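Local atomic coordinates of alpha-1,6-mannanase (Bacteroides thetaiotaomicron, PDB entry 4V1S), a protein that probably hydrolyses alpha-1,6-mannosidic linkages, as a family GH76 glycoside hydrolase of a gut bacterium that uses polysaccharides. Residues S318-W323 with H341-I346; L246-K251 with V258-W263; A105-F110 with T159-Y164; K59-S64 with E370-R375. All coordinates share one frame; numbering follows the deposited sequence. Where two conformers were deposited one is given.

Contact 1 (S318-W323 with H341-I346); sequences SIIDSW and HAINFI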
# COMPACT_ATOMS: atom_id res chain seq x y z
N SER A 318 -0.02 5.76 3.41
CA SER A 318 -0.64 4.80 4.36
C SER A 318 -1.27 5.48 5.57
O SER A 318 -2.22 4.96 6.15
CB SER A 318 0.34 3.72 4.81
OG SER A 318 1.41 4.26 5.55
N ILE A 319 -0.76 6.66 5.94
CA ILE A 319 -1.37 7.43 7.03
C ILE A 319 -2.72 7.97 6.55
O ILE A 319 -3.71 7.96 7.30
CB ILE A 319 -0.44 8.56 7.51
CG1 ILE A 319 0.87 7.96 8.05
CG2 ILE A 319 -1.14 9.44 8.54
CD1 ILE A 319 0.72 6.83 9.05
N ILE A 320 -2.78 8.41 5.29
CA ILE A 320 -4.05 8.89 4.73
C ILE A 320 -5.06 7.75 4.65
O ILE A 320 -6.23 7.93 5.04
CB ILE A 320 -3.85 9.57 3.37
CG1 ILE A 320 -2.83 10.71 3.47
CG2 ILE A 320 -5.18 10.07 2.83
CD1 ILE A 320 -2.57 11.46 2.16
N ASP A 321 -4.64 6.56 4.21
CA ASP A 321 -5.56 5.43 4.19
C ASP A 321 -6.02 5.05 5.62
O ASP A 321 -7.16 4.61 5.79
CB ASP A 321 -4.92 4.18 3.52
CG ASP A 321 -5.22 4.09 2.04
OD1 ASP A 321 -6.14 4.82 1.60
OD2 ASP A 321 -4.55 3.29 1.35
N SER A 322 -5.14 5.24 6.62
CA SER A 322 -5.50 5.04 8.03
C SER A 322 -6.60 5.99 8.45
O SER A 322 -7.55 5.59 9.15
CB SER A 322 -4.25 5.15 8.95
OG SER A 322 -3.30 4.12 8.64
N TRP A 323 -6.47 7.26 8.06
CA TRP A 323 -7.53 8.23 8.32
C TRP A 323 -8.88 7.79 7.71
O TRP A 323 -9.93 7.90 8.36
CB TRP A 323 -7.15 9.63 7.88
CG TRP A 323 -6.10 10.23 8.64
CD1 TRP A 323 -5.83 10.06 9.98
CD2 TRP A 323 -5.17 11.19 8.16
NE1 TRP A 323 -4.77 10.86 10.35
CE2 TRP A 323 -4.36 11.58 9.25
CE3 TRP A 323 -4.97 11.78 6.91
CZ2 TRP A 323 -3.29 12.50 9.11
CZ3 TRP A 323 -3.92 12.72 6.77
CH2 TRP A 323 -3.10 13.06 7.87
N HIS A 341 -7.21 17.57 3.51
CA HIS A 341 -6.15 18.61 3.63
C HIS A 341 -4.79 18.10 3.08
O HIS A 341 -4.10 18.81 2.36
CB HIS A 341 -6.03 19.03 5.09
CG HIS A 341 -5.31 20.32 5.29
ND1 HIS A 341 -5.66 21.48 4.63
CD2 HIS A 341 -4.30 20.65 6.12
CE1 HIS A 341 -4.87 22.46 5.02
NE2 HIS A 341 -4.04 21.99 5.93
N ALA A 342 -4.44 16.84 3.41
CA ALA A 342 -3.17 16.27 2.98
C ALA A 342 -3.19 16.08 1.44
O ALA A 342 -2.22 16.39 0.75
CB ALA A 342 -2.88 14.97 3.69
N ILE A 343 -4.32 15.61 0.94
CA ILE A 343 -4.47 15.38 -0.52
C ILE A 343 -4.47 16.72 -1.28
O ILE A 343 -3.87 16.84 -2.37
CB ILE A 343 -5.68 14.47 -0.82
CG1 ILE A 343 -5.41 13.08 -0.21
CG2 ILE A 343 -5.90 14.36 -2.31
CD1 ILE A 343 -6.60 12.17 -0.18
N ASN A 344 -5.09 17.75 -0.71
CA ASN A 344 -5.05 19.09 -1.32
C ASN A 344 -3.64 19.59 -1.44
O ASN A 344 -3.27 20.18 -2.44
CB ASN A 344 -5.93 20.07 -0.53
CG ASN A 344 -7.43 19.76 -0.64
OD1 ASN A 344 -7.88 19.00 -1.49
ND2 ASN A 344 -8.21 20.36 0.22
N PHE A 345 -2.84 19.36 -0.40
CA PHE A 345 -1.44 19.74 -0.41
C PHE A 345 -0.67 19.04 -1.54
O PHE A 345 0.13 19.66 -2.22
CB PHE A 345 -0.79 19.45 0.95
CG PHE A 345 0.67 19.81 1.01
CD1 PHE A 345 1.07 21.07 1.30
CD2 PHE A 345 1.64 18.82 0.80
CE1 PHE A 345 2.42 21.39 1.39
CE2 PHE A 345 2.99 19.13 0.85
CZ PHE A 345 3.37 20.43 1.16
N ILE A 346 -0.88 17.75 -1.71
CA ILE A 346 -0.25 17.04 -2.81
C ILE A 346 -0.52 17.75 -4.14
O ILE A 346 0.39 18.03 -4.90
CB ILE A 346 -0.73 15.57 -2.86
CG1 ILE A 346 -0.28 14.82 -1.60
CG2 ILE A 346 -0.15 14.88 -4.10
CD1 ILE A 346 -0.99 13.50 -1.44
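Ile320 lays its terminal methyl against the small side chain of Ala342, with Ile320 CD1 3.8 Å from Ala342 CB. The same methyl also meets the next residue of the facing helix, Ile320 CD1 lying 4.0 Å from Ile343 CG1. The second branch of Ile320 is used as well. Its CG2 sits 3.9 Å from Ile343 CD1. The two isoleucines cross obliquely and touch at two places. The outer bond of Ile320 is extended (chi2 -179°), which carries CD1 out to Ala342. Ile346 joins more loosely, its CD1 4.4 Å from Ile320 CD1.

Trp323 meets the same alanine methyl beside Ile320. It offers the rim of its ring: CZ3 is 4.0 Å from Ala342 CB, which lies near the ring plane. Ala342 CB thus touches a methyl and an indole edge together. No hydrogen bond crosses between the segments, and the contact is wholly apolar. The indole nitrogen of Trp323 is bonded elsewhere, to Glu298, and the ring meets Tyr302 edge-to-face.

The two segments belong to consecutive helices, 313-330 and 334-350, which run roughly antiparallel at 145°. The axes of the short segments come no closer than 11.1 Å, and side chains span that distance. Such paired helices fit the (alpha/alpha)6 barrel expected of this family. Helix 374-394 packs beside both: Met383 touches Ile320, while Tyr384 and Ala387 touch Ile343. Ser322, elsewhere on helix 313-330, packs on helix 264-281.

Contact 2 (L246-K251 with V258-W263); sequences LLWDAK and VNTQKW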
# COMPACT_ATOMS: atom_id res chain seq x y z
N LEU A 246 5.39 3.66 17.82
CA LEU A 246 5.78 3.56 16.42
C LEU A 246 6.57 2.28 16.18
O LEU A 246 6.99 1.62 17.12
CB LEU A 246 6.57 4.79 15.98
CG LEU A 246 5.74 6.08 16.03
CD1 LEU A 246 6.56 7.27 15.54
CD2 LEU A 246 4.43 5.97 15.26
N LEU A 247 6.73 1.94 14.91
CA LEU A 247 7.33 0.67 14.51
C LEU A 247 8.74 0.85 14.00
O LEU A 247 9.00 1.69 13.13
CB LEU A 247 6.50 -0.00 13.40
CG LEU A 247 5.19 -0.72 13.73
CD1 LEU A 247 5.39 -1.96 14.60
CD2 LEU A 247 4.16 0.21 14.36
N TRP A 248 9.65 0.03 14.54
CA TRP A 248 10.98 -0.10 13.98
C TRP A 248 10.88 -0.83 12.62
O TRP A 248 9.82 -1.31 12.25
CB TRP A 248 11.91 -0.84 14.95
CG TRP A 248 12.13 -0.08 16.23
CD1 TRP A 248 12.42 1.24 16.33
CD2 TRP A 248 12.09 -0.58 17.57
NE1 TRP A 248 12.56 1.60 17.66
CE2 TRP A 248 12.35 0.50 18.43
CE3 TRP A 248 11.84 -1.84 18.14
CZ2 TRP A 248 12.40 0.36 19.84
CZ3 TRP A 248 11.88 -1.99 19.51
CH2 TRP A 248 12.14 -0.89 20.35
N ASP A 249 11.97 -0.86 11.88
CA ASP A 249 11.95 -1.35 10.50
C ASP A 249 12.13 -2.86 10.35
O ASP A 249 11.41 -3.49 9.59
CB ASP A 249 13.02 -0.65 9.64
CG ASP A 249 12.78 -0.86 8.16
OD1 ASP A 249 11.72 -0.46 7.71
OD2 ASP A 249 13.64 -1.42 7.46
N ALA A 250 13.09 -3.44 11.06
CA ALA A 250 13.47 -4.82 10.80
C ALA A 250 14.33 -5.36 11.93
O ALA A 250 14.89 -4.59 12.71
CB ALA A 250 14.24 -4.91 9.49
N LYS A 251 14.40 -6.68 12.00
CA LYS A 251 15.25 -7.38 12.96
C LYS A 251 16.17 -8.32 12.17
O LYS A 251 15.71 -9.08 11.32
CB LYS A 251 14.41 -8.14 13.97
CG LYS A 251 15.19 -8.72 15.13
CD LYS A 251 14.23 -9.18 16.20
CE LYS A 251 14.91 -9.87 17.36
NZ LYS A 251 15.20 -8.89 18.41
N VAL A 258 18.14 -4.69 15.85
CA VAL A 258 16.99 -4.01 15.28
C VAL A 258 17.44 -2.77 14.52
O VAL A 258 18.24 -1.97 15.02
CB VAL A 258 15.97 -3.64 16.36
CG1 VAL A 258 14.84 -2.78 15.81
CG2 VAL A 258 15.39 -4.90 17.00
N ASN A 259 16.96 -2.66 13.28
CA ASN A 259 17.05 -1.42 12.53
C ASN A 259 15.92 -0.56 13.03
O ASN A 259 14.75 -0.83 12.75
CB ASN A 259 16.92 -1.67 11.03
CG ASN A 259 16.97 -0.38 10.21
OD1 ASN A 259 16.96 0.71 10.76
ND2 ASN A 259 17.02 -0.51 8.91
N THR A 260 16.27 0.48 13.77
CA THR A 260 15.28 1.33 14.43
C THR A 260 14.75 2.48 13.57
O THR A 260 13.98 3.29 14.07
CB THR A 260 15.82 1.89 15.73
OG1 THR A 260 17.00 2.66 15.47
CG2 THR A 260 16.18 0.78 16.70
N GLN A 261 15.12 2.54 12.28
CA GLN A 261 14.52 3.51 11.37
C GLN A 261 13.00 3.40 11.41
O GLN A 261 12.44 2.33 11.20
CB GLN A 261 15.00 3.32 9.94
CG GLN A 261 14.32 4.22 8.92
CD GLN A 261 14.69 5.69 9.06
OE1 GLN A 261 15.86 6.02 9.34
NE2 GLN A 261 13.71 6.58 8.86
N LYS A 262 12.36 4.54 11.67
CA LYS A 262 10.90 4.61 11.68
C LYS A 262 10.39 5.19 10.38
O LYS A 262 10.73 6.32 10.02
CB LYS A 262 10.43 5.45 12.85
CG LYS A 262 10.59 4.68 14.16
CD LYS A 262 10.36 5.50 15.39
CE LYS A 262 10.57 4.63 16.61
NZ LYS A 262 10.67 5.44 17.85
N TRP A 263 9.54 4.42 9.71
CA TRP A 263 8.90 4.84 8.48
C TRP A 263 7.40 4.88 8.68
O TRP A 263 6.82 3.98 9.30
CB TRP A 263 9.18 3.84 7.33
CG TRP A 263 10.62 3.79 6.93
CD1 TRP A 263 11.42 2.72 6.98
CD2 TRP A 263 11.39 4.85 6.32
NE1 TRP A 263 12.67 3.04 6.51
CE2 TRP A 263 12.67 4.34 6.08
CE3 TRP A 263 11.11 6.18 5.98
CZ2 TRP A 263 13.68 5.12 5.50
CZ3 TRP A 263 12.09 6.95 5.41
CH2 TRP A 263 13.38 6.41 5.16
O HOH W 1 7.00 3.48 12.27
O HOH W 2 9.87 1.60 10.56
O HOH W 3 13.86 4.23 18.23
O HOH W 4 16.05 -2.85 7.23
O HOH W 5 14.75 1.03 6.25
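Thr260 places its CG2 over one face of the Trp248 indole, a CH-pi contact 3.9 Å from the centroid of the five-membered ring. Val258 CG1 packs on CB (3.6 Å) and the adjoining ring atoms of Trp248. The extended chain of Lys262 runs beside the indole, with CE 3.8 Å from Trp248 NE1. An alanine in place of Trp248 would probably leave Thr260 CG2 and Lys262 CE without their aromatic partner and water 3 without the indole N-H.

The backbones beneath form a beta hairpin. Asp249 N bonds to Asn259 O at 2.9 Å, and Asn259 N to Ala250 O. Asp249 and Ala250 both face Asn259, which makes a classic beta bulge. Asn259 then closes an Asx turn, its OD1 accepting from Gln261 N (3.0 Å) with the donor above the amide plane.

Asp249 OD1 lies at the edge of the Trp263 ring, 3.3 Å from CD1. This oxygen also bonds to a bound glycerol, probably from the crystallisation liquor. Water 4 bridges Asp249 OD2 and Asn259 ND2. Water 2 joins the carbonyls of Leu247 and Gln261 to Trp263 N. Further out, Asp241 and Asp244 form salt bridges with Lys262 NZ, and Thr202 OG1 bonds to Trp248 O.

Contact 3 (A105-F110 with T159-Y164); sequences ALMNCF and TQNNSY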
# COMPACT_ATOMS: atom_id res chain seq x y z
N ALA A 105 -10.03 -1.08 -17.30
CA ALA A 105 -8.70 -0.62 -16.90
C ALA A 105 -8.14 -1.54 -15.82
O ALA A 105 -6.95 -1.93 -15.83
CB ALA A 105 -8.75 0.81 -16.38
N LEU A 106 -9.03 -1.92 -14.90
CA LEU A 106 -8.66 -2.84 -13.81
C LEU A 106 -8.28 -4.21 -14.38
O LEU A 106 -7.28 -4.80 -13.97
CB LEU A 106 -9.79 -2.96 -12.78
CG LEU A 106 -9.56 -3.96 -11.65
CD1 LEU A 106 -8.26 -3.70 -10.89
CD2 LEU A 106 -10.77 -3.94 -10.74
N MET A 107 -9.07 -4.74 -15.31
CA MET A 107 -8.76 -6.02 -15.92
C MET A 107 -7.45 -5.97 -16.69
O MET A 107 -6.63 -6.89 -16.61
CB MET A 107 -9.88 -6.51 -16.82
CG MET A 107 -9.54 -7.83 -17.50
SD MET A 107 -9.22 -9.19 -16.33
CE MET A 107 -10.86 -9.49 -15.71
N ASN A 108 -7.23 -4.90 -17.45
CA ASN A 108 -5.96 -4.76 -18.16
C ASN A 108 -4.73 -4.70 -17.22
O ASN A 108 -3.66 -5.24 -17.48
CB ASN A 108 -6.00 -3.55 -19.09
CG ASN A 108 -6.87 -3.79 -20.29
OD1 ASN A 108 -7.08 -4.94 -20.70
ND2 ASN A 108 -7.40 -2.72 -20.87
N CYS A 109 -4.92 -4.05 -16.07
CA CYS A 109 -3.86 -4.02 -15.05
C CYS A 109 -3.64 -5.41 -14.47
O CYS A 109 -2.51 -5.87 -14.35
CB CYS A 109 -4.30 -3.01 -14.00
SG CYS A 109 -3.22 -2.87 -12.60
N PHE A 110 -4.73 -6.12 -14.17
CA PHE A 110 -4.62 -7.51 -13.67
C PHE A 110 -3.87 -8.41 -14.62
O PHE A 110 -2.96 -9.17 -14.23
CB PHE A 110 -6.00 -8.08 -13.36
CG PHE A 110 -5.96 -9.49 -12.88
CD1 PHE A 110 -5.53 -9.79 -11.59
CD2 PHE A 110 -6.30 -10.54 -13.72
CE1 PHE A 110 -5.49 -11.10 -11.14
CE2 PHE A 110 -6.25 -11.85 -13.28
CZ PHE A 110 -5.86 -12.13 -11.98
N THR A 159 -15.65 -6.18 -7.80
CA THR A 159 -16.07 -6.76 -9.08
C THR A 159 -16.65 -8.16 -9.00
O THR A 159 -17.33 -8.62 -9.94
CB THR A 159 -14.90 -6.86 -10.08
OG1 THR A 159 -13.92 -7.78 -9.59
CG2 THR A 159 -14.28 -5.50 -10.34
N GLN A 160 -16.30 -8.87 -7.93
CA GLN A 160 -16.66 -10.28 -7.74
C GLN A 160 -16.05 -11.20 -8.81
O GLN A 160 -16.53 -12.31 -9.02
CB GLN A 160 -18.17 -10.45 -7.60
CG GLN A 160 -18.69 -9.63 -6.42
CD GLN A 160 -18.43 -10.29 -5.06
OE1 GLN A 160 -19.06 -11.31 -4.72
NE2 GLN A 160 -17.59 -9.67 -4.26
N ASN A 161 -14.93 -10.77 -9.40
CA ASN A 161 -14.21 -11.58 -10.37
C ASN A 161 -13.37 -12.62 -9.66
O ASN A 161 -12.48 -12.27 -8.87
CB ASN A 161 -13.35 -10.68 -11.23
CG ASN A 161 -12.58 -11.45 -12.28
OD1 ASN A 161 -11.69 -12.25 -11.95
ND2 ASN A 161 -12.88 -11.20 -13.53
N ASN A 162 -13.65 -13.89 -9.93
CA ASN A 162 -13.00 -14.97 -9.19
C ASN A 162 -11.50 -15.08 -9.47
O ASN A 162 -10.74 -15.49 -8.57
CB ASN A 162 -13.72 -16.31 -9.43
CG ASN A 162 -15.01 -16.45 -8.57
OD1 ASN A 162 -15.26 -15.66 -7.65
ND2 ASN A 162 -15.82 -17.48 -8.86
N SER A 163 -11.06 -14.70 -10.67
CA SER A 163 -9.63 -14.75 -10.99
C SER A 163 -8.83 -13.80 -10.09
O SER A 163 -7.71 -14.12 -9.71
CB SER A 163 -9.37 -14.50 -12.48
OG SER A 163 -9.59 -13.16 -12.83
N TYR A 164 -9.41 -12.65 -9.75
CA TYR A 164 -8.73 -11.71 -8.84
C TYR A 164 -8.54 -12.34 -7.45
O TYR A 164 -7.47 -12.24 -6.85
CB TYR A 164 -9.51 -10.39 -8.71
CG TYR A 164 -9.73 -9.60 -9.99
CD1 TYR A 164 -9.05 -9.88 -11.18
CD2 TYR A 164 -10.65 -8.57 -10.01
CE1 TYR A 164 -9.29 -9.11 -12.34
CE2 TYR A 164 -10.88 -7.82 -11.13
CZ TYR A 164 -10.19 -8.08 -12.29
OH TYR A 164 -10.44 -7.32 -13.40
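The Phe110 ring receives Tyr164 on one face: Tyr164 CD1 stands 3.4 Å above its plane, over the centre. Nearby, Tyr164 CE1 is 3.4 Å from Phe110 CG. The two planes are 56° apart, so the pair is oblique. At the edge of the Tyr164 ring, in plane, lies Phe110 CZ. Asn161 CB covers one face of the Tyr164 ring, toward its rim.

Met107 works at the phenol end. Its chain bends at chi2 (60°) and chi3 (71°), and CE comes 3.2 Å from Tyr164 OH. Met107 SD is at the ring edge, 5.2 Å from the centroid, a Met-aromatic contact. The same CE methyl lies 3.4 Å from Asn161 ND2. Leu106 packs on another part of the phenol, with CD2 3.9 Å from Tyr164 CE2, and meets Thr159 CG2 tip to tip. Ser163 O lies obliquely to the Phe110 ring, 3.5 Å from CZ.

Leu106 also touches Leu88 and Thr92 of helix 81-97. Ala155 of helix 142-159 packs on both Leu106 and Tyr164.

Segment 159-164 is a tight link between two helices. Helix 142-159 gives way at Gln160, which has positive phi, and Thr159 OG1 accepts from Asn161 N in an ST turn. Asn161 is the N-cap of helix 162-177, its OD1 accepting from Tyr164 N. Helix 99-114 packs against this junction, consistent with the (alpha/alpha)6 barrel of family GH76.

Contact 4 (K59-S64 with E370-R375); sequences KDLKIS and EKYDLR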
# COMPACT_ATOMS: atom_id res chain seq x y z
N LYS A 59 1.46 9.04 -20.57
CA LYS A 59 2.28 9.72 -21.54
C LYS A 59 3.77 9.43 -21.26
O LYS A 59 4.54 9.08 -22.15
CB LYS A 59 1.96 11.22 -21.50
CG LYS A 59 2.40 11.95 -22.74
CD LYS A 59 1.90 13.40 -22.73
CE LYS A 59 2.22 14.06 -21.39
NZ LYS A 59 2.48 15.53 -21.47
N ASP A 60 4.17 9.57 -20.00
CA ASP A 60 5.59 9.50 -19.64
C ASP A 60 6.11 8.07 -19.56
O ASP A 60 7.25 7.83 -19.96
CB ASP A 60 5.84 10.14 -18.26
CG ASP A 60 5.74 11.65 -18.27
OD1 ASP A 60 5.87 12.29 -19.35
OD2 ASP A 60 5.56 12.20 -17.15
N LEU A 61 5.29 7.16 -19.04
CA LEU A 61 5.77 5.86 -18.63
C LEU A 61 5.09 4.63 -19.19
O LEU A 61 5.67 3.54 -19.09
CB LEU A 61 5.81 5.78 -17.10
CG LEU A 61 6.78 6.73 -16.38
CD1 LEU A 61 6.57 6.70 -14.88
CD2 LEU A 61 8.22 6.42 -16.73
N LYS A 62 3.93 4.75 -19.82
CA LYS A 62 3.33 3.55 -20.42
C LYS A 62 4.20 3.15 -21.62
O LYS A 62 4.65 3.99 -22.38
CB LYS A 62 1.88 3.78 -20.85
CG LYS A 62 1.16 2.50 -21.23
CD LYS A 62 -0.29 2.77 -21.65
CE LYS A 62 -1.23 1.60 -21.28
NZ LYS A 62 -2.67 1.95 -21.00
N ILE A 63 4.49 1.86 -21.74
CA ILE A 63 5.30 1.35 -22.81
C ILE A 63 4.38 1.22 -24.00
O ILE A 63 3.36 0.50 -23.96
CB ILE A 63 5.95 0.01 -22.43
CG1 ILE A 63 6.83 0.19 -21.19
CG2 ILE A 63 6.76 -0.54 -23.61
CD1 ILE A 63 7.45 -1.10 -20.68
N SER A 64 4.73 1.94 -25.07
CA SER A 64 3.94 1.99 -26.30
C SER A 64 3.45 0.62 -26.71
O SER A 64 4.26 -0.32 -26.79
CB SER A 64 4.82 2.55 -27.41
OG SER A 64 4.13 2.53 -28.64
N GLU A 370 13.22 16.52 -13.07
CA GLU A 370 13.90 15.93 -14.24
C GLU A 370 13.90 14.40 -14.15
O GLU A 370 13.91 13.72 -15.19
CB GLU A 370 15.34 16.44 -14.37
N LYS A 371 13.92 13.88 -12.93
CA LYS A 371 13.91 12.45 -12.68
C LYS A 371 12.61 12.08 -11.97
O LYS A 371 12.09 12.84 -11.15
CB LYS A 371 15.12 12.02 -11.85
N TYR A 372 12.12 10.89 -12.26
CA TYR A 372 10.93 10.35 -11.62
C TYR A 372 10.85 8.85 -11.84
O TYR A 372 11.32 8.35 -12.86
CB TYR A 372 9.66 11.04 -12.15
CG TYR A 372 9.57 11.10 -13.66
CD1 TYR A 372 9.07 10.04 -14.40
CD2 TYR A 372 10.01 12.23 -14.35
CE1 TYR A 372 9.00 10.09 -15.79
CE2 TYR A 372 9.94 12.29 -15.74
CZ TYR A 372 9.44 11.21 -16.45
OH TYR A 372 9.37 11.27 -17.84
N ASP A 373 10.26 8.13 -10.89
CA ASP A 373 9.90 6.73 -11.12
C ASP A 373 8.39 6.54 -11.00
O ASP A 373 7.66 7.44 -10.53
CB ASP A 373 10.79 5.68 -10.37
CG ASP A 373 10.57 5.60 -8.91
OD1 ASP A 373 9.38 5.42 -8.49
OD2 ASP A 373 11.61 5.59 -8.17
N LEU A 374 7.93 5.40 -11.48
CA LEU A 374 6.52 5.10 -11.58
C LEU A 374 5.77 5.28 -10.26
O LEU A 374 4.64 5.70 -10.28
CB LEU A 374 6.35 3.66 -12.07
CG LEU A 374 4.91 3.18 -12.34
CD1 LEU A 374 4.25 4.05 -13.41
CD2 LEU A 374 4.94 1.71 -12.73
N ARG A 375 6.39 4.96 -9.13
CA ARG A 375 5.62 5.06 -7.90
C ARG A 375 5.27 6.46 -7.50
O ARG A 375 4.28 6.65 -6.76
CB ARG A 375 6.09 4.20 -6.73
CG ARG A 375 7.45 4.42 -6.37
CD ARG A 375 8.17 3.25 -5.66
NE ARG A 375 9.44 3.92 -5.78
CZ ARG A 375 10.45 3.93 -4.95
NH1 ARG A 375 10.47 3.20 -3.86
NH2 ARG A 375 11.48 4.72 -5.29
O HOH W 6 9.06 9.72 -20.74
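Leu61 and Leu374 mark the closest backbone approach, with CA atoms 7.1 Å apart, where the end of helix 46-61 meets the start of helix 374-394. Leu61 carries most of the apolar contact. Its CD1 sits 3.7 Å from Leu374 CA and 3.8 Å from Leu374 CD1. Its other methyl, CD2, lies at the edge of the Tyr372 ring, 3.9 Å from CE1. The leucine and tyrosine side chains slide past each other in opposite directions.

Asp60 crosses Tyr372 at about a right angle, with Asp60 CG 3.7 Å from the tyrosine OH. No direct hydrogen bond spans the segments. Water 6 donates to Asp60 O at 2.7 Å and has a weak, longer link to Tyr372 OH. An alanine in place of Tyr372 would probably leave Leu61 CD2 without its aromatic neighbour and water 6 without its link to this segment.

Asp373 is the N-cap of helix 374-394, its OD1 accepting from Arg375 N. Arg375 returns side-on, NE to OD1 and NH2 to OD2 of Asp373, the latter at 3.0 Å. The loop residues Tyr70, Glu71 and Gln73 bond by backbone to Leu61, Leu374 and Tyr372 respectively.

The charged groups beside the contact find their partners outside it or within one segment: Asp60 pairs with Arg356, and Asp373 with Arg375, which also makes a cation-pi contact with Tyr314. Attraction between the two segments therefore rests mainly on leucine and ring packing, supplemented by one water.

Helix 46-61 brings the first half of contact 4 early in the chain, and its partner comes only at 370-375. That long loop holds the other three contacts, which follow one another in series without crossing. Contact 3 closes first, bringing helix 99-114 to the junction before helix 162-177. Contact 2 then closes the short hairpin of strands 246-252 and 258-259. Contact 1 pairs the consecutive helices 313-330 and 334-350. Helix 374-394 follows, and contact 4 joins its start to helix 46-61, tying a helix near the N terminus to the last helix of the chain. Contacts 2 and 3 lie on opposite sides of the chain's centre, their own centres about 35 Å apart.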